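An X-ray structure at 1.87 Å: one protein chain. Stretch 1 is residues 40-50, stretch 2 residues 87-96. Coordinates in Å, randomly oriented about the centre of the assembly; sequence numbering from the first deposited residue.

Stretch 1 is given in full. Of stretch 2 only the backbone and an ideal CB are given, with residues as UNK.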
# COMPACT_ATOMS: atom_id res chain seq x y z
N ILE B 40 8.66 -34.84 -3.65
CA ILE B 40 9.09 -33.51 -4.01
C ILE B 40 9.27 -33.53 -5.51
O ILE B 40 10.01 -34.34 -6.02
CB ILE B 40 10.42 -33.11 -3.38
CG1 ILE B 40 10.51 -33.45 -1.87
CG2 ILE B 40 10.70 -31.65 -3.66
CD1 ILE B 40 9.34 -33.00 -1.05
N LEU B 41 8.60 -32.62 -6.22
CA LEU B 41 8.71 -32.55 -7.67
C LEU B 41 9.67 -31.45 -8.09
O LEU B 41 10.25 -31.51 -9.19
CB LEU B 41 7.33 -32.29 -8.33
CG LEU B 41 6.31 -33.42 -8.11
CD1 LEU B 41 5.01 -32.98 -8.73
CD2 LEU B 41 6.71 -34.77 -8.63
N ALA B 42 9.78 -30.42 -7.28
CA ALA B 42 10.64 -29.31 -7.55
C ALA B 42 10.73 -28.48 -6.28
O ALA B 42 9.85 -28.56 -5.44
CB ALA B 42 10.03 -28.44 -8.67
N GLU B 43 11.80 -27.72 -6.16
CA GLU B 43 11.95 -26.81 -5.07
C GLU B 43 12.93 -25.72 -5.30
O GLU B 43 13.84 -25.83 -6.08
CB GLU B 43 12.19 -27.49 -3.74
CG GLU B 43 13.50 -28.17 -3.52
CD GLU B 43 13.65 -28.63 -2.10
OE1 GLU B 43 13.86 -27.77 -1.20
OE2 GLU B 43 13.54 -29.83 -1.88
N ASN B 44 12.71 -24.65 -4.60
CA ASN B 44 13.57 -23.51 -4.64
C ASN B 44 13.71 -22.95 -3.25
O ASN B 44 13.32 -23.56 -2.29
CB ASN B 44 13.20 -22.49 -5.72
CG ASN B 44 11.89 -21.79 -5.46
OD1 ASN B 44 11.34 -21.85 -4.40
ND2 ASN B 44 11.41 -21.09 -6.46
N LYS B 45 14.30 -21.79 -3.13
CA LYS B 45 14.52 -21.21 -1.83
C LYS B 45 13.25 -21.01 -1.01
O LYS B 45 13.26 -21.21 0.17
CB LYS B 45 15.25 -19.89 -2.01
CG LYS B 45 16.65 -19.99 -2.54
CD LYS B 45 17.30 -18.63 -2.71
CE LYS B 45 18.73 -18.71 -3.23
NZ LYS B 45 19.41 -17.41 -3.44
N GLU B 46 12.17 -20.59 -1.64
CA GLU B 46 10.94 -20.36 -0.93
C GLU B 46 9.82 -21.40 -0.94
O GLU B 46 8.98 -21.39 -0.08
CB GLU B 46 10.35 -19.08 -1.49
CG GLU B 46 11.19 -17.86 -1.23
CD GLU B 46 11.43 -17.61 0.25
OE1 GLU B 46 10.51 -17.80 1.05
OE2 GLU B 46 12.54 -17.23 0.62
N PHE B 47 9.88 -22.34 -1.85
CA PHE B 47 8.76 -23.27 -2.14
C PHE B 47 9.21 -24.63 -2.51
O PHE B 47 10.31 -24.83 -3.12
CB PHE B 47 7.84 -22.82 -3.33
CG PHE B 47 7.18 -21.51 -3.16
CD1 PHE B 47 6.04 -21.39 -2.38
CD2 PHE B 47 7.66 -20.39 -3.82
CE1 PHE B 47 5.44 -20.17 -2.22
CE2 PHE B 47 7.06 -19.15 -3.69
CZ PHE B 47 5.93 -19.03 -2.86
N LYS B 48 8.37 -25.60 -2.16
CA LYS B 48 8.39 -26.90 -2.78
C LYS B 48 7.08 -27.07 -3.59
O LYS B 48 6.06 -26.58 -3.17
CB LYS B 48 8.44 -28.03 -1.77
CG LYS B 48 9.73 -28.00 -0.95
CD LYS B 48 9.96 -29.25 -0.17
CE LYS B 48 11.21 -29.01 0.69
NZ LYS B 48 11.33 -30.16 1.54
N ILE B 49 7.12 -27.81 -4.68
CA ILE B 49 5.95 -28.43 -5.25
C ILE B 49 5.99 -29.88 -4.94
O ILE B 49 6.93 -30.65 -5.33
CB ILE B 49 5.80 -28.13 -6.76
CG1 ILE B 49 5.59 -26.67 -6.94
CG2 ILE B 49 4.69 -28.99 -7.36
CD1 ILE B 49 5.71 -26.09 -8.32
N ILE B 50 4.93 -30.34 -4.31
CA ILE B 50 4.86 -31.69 -3.89
C ILE B 50 3.69 -32.40 -4.54
O ILE B 50 2.74 -31.76 -4.99
CB ILE B 50 4.70 -31.82 -2.35
CG1 ILE B 50 3.38 -31.20 -1.82
CG2 ILE B 50 5.88 -31.13 -1.66
CD1 ILE B 50 3.09 -31.61 -0.40
N UNK B 87 5.95 -33.79 -15.66
CA UNK B 87 5.50 -33.27 -14.37
C UNK B 87 6.63 -32.54 -13.68
O UNK B 87 6.44 -31.42 -13.23
CB UNK B 87 4.97 -34.40 -13.48
N UNK B 88 7.80 -33.18 -13.54
CA UNK B 88 8.92 -32.53 -12.84
C UNK B 88 9.46 -31.33 -13.59
O UNK B 88 9.90 -30.34 -12.97
CB UNK B 88 10.05 -33.53 -12.61
N UNK B 89 9.36 -31.39 -14.92
CA UNK B 89 9.84 -30.31 -15.80
C UNK B 89 8.89 -29.15 -15.67
O UNK B 89 9.35 -28.03 -15.44
CB UNK B 89 9.95 -30.76 -17.26
N UNK B 90 7.59 -29.40 -15.85
CA UNK B 90 6.52 -28.37 -15.65
C UNK B 90 6.59 -27.76 -14.26
O UNK B 90 6.56 -26.53 -14.11
CB UNK B 90 5.13 -28.98 -15.86
N UNK B 91 6.71 -28.65 -13.26
CA UNK B 91 6.81 -28.23 -11.85
C UNK B 91 8.02 -27.33 -11.64
O UNK B 91 7.83 -26.20 -11.19
CB UNK B 91 6.90 -29.45 -10.93
N UNK B 92 9.24 -27.75 -12.06
CA UNK B 92 10.45 -26.86 -11.97
C UNK B 92 10.29 -25.54 -12.77
O UNK B 92 10.68 -24.43 -12.32
CB UNK B 92 11.68 -27.61 -12.49
N UNK B 93 9.68 -25.66 -13.94
CA UNK B 93 9.43 -24.47 -14.78
C UNK B 93 8.45 -23.51 -14.12
O UNK B 93 8.62 -22.29 -14.19
CB UNK B 93 8.89 -24.89 -16.15
N UNK B 94 7.44 -24.08 -13.47
CA UNK B 94 6.47 -23.29 -12.72
C UNK B 94 7.13 -22.48 -11.64
O UNK B 94 6.82 -21.32 -11.49
CB UNK B 94 5.40 -24.19 -12.11
N UNK B 95 8.11 -23.06 -10.95
CA UNK B 95 8.85 -22.29 -9.97
C UNK B 95 9.77 -21.17 -10.50
O UNK B 95 10.23 -20.42 -9.67
CB UNK B 95 9.70 -23.27 -9.15
N UNK B 96 10.03 -21.03 -11.82
CA UNK B 96 10.94 -19.96 -12.36
C UNK B 96 10.29 -18.93 -13.31
O UNK B 96 9.47 -18.11 -12.90
CB UNK B 96 12.09 -20.63 -13.11

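Stretch 1 is a β-hairpin, its strands joined by backbone bonds such as Ile-49 N to Ala-42 O (2.9 Å). Strand 40-43 and helix 88-94 run in similar directions, their axes 29° apart and 6.9 Å at closest approach, so little room separates the two backbones.

Position 87 points sideways, its ideal CB 5.0 Å from Leu-41 CD1. This loose constraint admits many polar or flexible residues; it is Gln-87.

Position 88 also points sideways, with its ideal CB 4.0 Å from Leu-41 O. A long side chain with an apolar stem and a polar end would suit, as would a smaller residue. Gln-88 is found: its CG packs 4.0 Å from Leu-41 CD2, and its NE2 lies 3.5 Å from Leu-41 O.

At 89 CA-to-CB points away, and at 90 the ideal CB finds nothing of stretch 1 nearby; neither is dictated by the hairpin. They are Gln-89 and Ser-90, the latter bonding from OG to Gln-87 O (2.7 Å).

Position 91 points toward the hairpin. Its ideal CB is already 3.9 Å from Leu-41 CB, 4.0 Å from Ala-42 CB and 4.2 Å from Ile-49 CG2, three carbons that favour a small, apolar residue. Ala-91 fills it with a single methyl, and its O lies 3.6 Å from Ile-49 CD1.

At 92 the CB points sideways, 4.2 Å from Ala-42 CB, while the strand backbone beyond offers polar groups. A long residue able to bend back would suit, particularly one with a donor. Gln-92 does so with chi1 at -96°, between wells: NE2 reaches Glu-43 O (3.4 Å, a weak hydrogen bond). The same NE2 sits 3.2 Å from Glu-43 N, but two donors cannot bond.

Position 93 points away and tolerates any helix-compatible residue; it is Lys-93.

Position 94 points toward stretch 1, its ideal CB 4.2 Å from Ile-49 CD1, which favours an apolar residue. Leu-94 places CD2 4.2 Å from Ile-49 CD1.

Position 95 points toward stretch 1, its ideal CB 3.9 Å from Asn-44 ND2, 5.0 Å from Ile-49 CD1 and 5.2 Å from Ala-42 CB; leucine or methionine would fit. Leu-95 has the largest covered area of stretch 2. Its CD1 is 3.7 Å from Glu-43 CA and 4.0 Å from Ala-42 CB, its CD2 3.9 Å from Phe-47 CB, and its CG 3.7 Å from Ile-49 CD1.

Position 96 points sideways, its ideal CB clear of stretch 1, leaving the choice open; it is Gln-96.

Stretch 2, residues 87-96: QQQSAQKLLQ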
# COMPACT_ATOMS: atom_id res chain seq x y z
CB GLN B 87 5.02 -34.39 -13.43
CG GLN B 87 3.75 -35.12 -13.86
CD GLN B 87 3.37 -36.27 -12.92
OE1 GLN B 87 4.21 -36.85 -12.23
NE2 GLN B 87 2.08 -36.60 -12.90
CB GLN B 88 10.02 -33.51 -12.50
CG GLN B 88 9.53 -34.55 -11.51
CD GLN B 88 10.64 -35.28 -10.79
OE1 GLN B 88 10.57 -36.50 -10.59
NE2 GLN B 88 11.66 -34.53 -10.38
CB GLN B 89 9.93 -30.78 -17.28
CG GLN B 89 11.01 -31.86 -17.57
CD GLN B 89 11.05 -32.38 -19.03
OE1 GLN B 89 10.05 -32.32 -19.74
NE2 GLN B 89 12.20 -32.90 -19.47
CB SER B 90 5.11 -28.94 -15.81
OG SER B 90 4.83 -29.89 -14.85
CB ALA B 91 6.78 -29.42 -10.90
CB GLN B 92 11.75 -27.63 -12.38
CG GLN B 92 12.63 -28.26 -11.24
CD GLN B 92 13.29 -27.16 -10.32
OE1 GLN B 92 13.86 -26.17 -10.80
NE2 GLN B 92 13.21 -27.35 -9.00
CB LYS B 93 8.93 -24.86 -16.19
CG LYS B 93 9.98 -25.59 -17.04
CD LYS B 93 9.51 -26.01 -18.44
CE LYS B 93 10.64 -26.71 -19.23
NZ LYS B 93 10.17 -27.13 -20.56
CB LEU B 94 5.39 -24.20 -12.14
CG LEU B 94 4.12 -23.50 -11.70
CD1 LEU B 94 3.50 -22.61 -12.79
CD2 LEU B 94 3.19 -24.64 -11.32
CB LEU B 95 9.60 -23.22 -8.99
CG LEU B 95 8.74 -24.06 -8.04
CD1 LEU B 95 9.60 -24.79 -7.05
CD2 LEU B 95 7.76 -23.17 -7.24
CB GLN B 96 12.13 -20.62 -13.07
CG GLN B 96 11.84 -21.05 -14.51
CD GLN B 96 12.76 -22.12 -15.07
OE1 GLN B 96 13.79 -22.46 -14.47
NE2 GLN B 96 12.40 -22.65 -16.25
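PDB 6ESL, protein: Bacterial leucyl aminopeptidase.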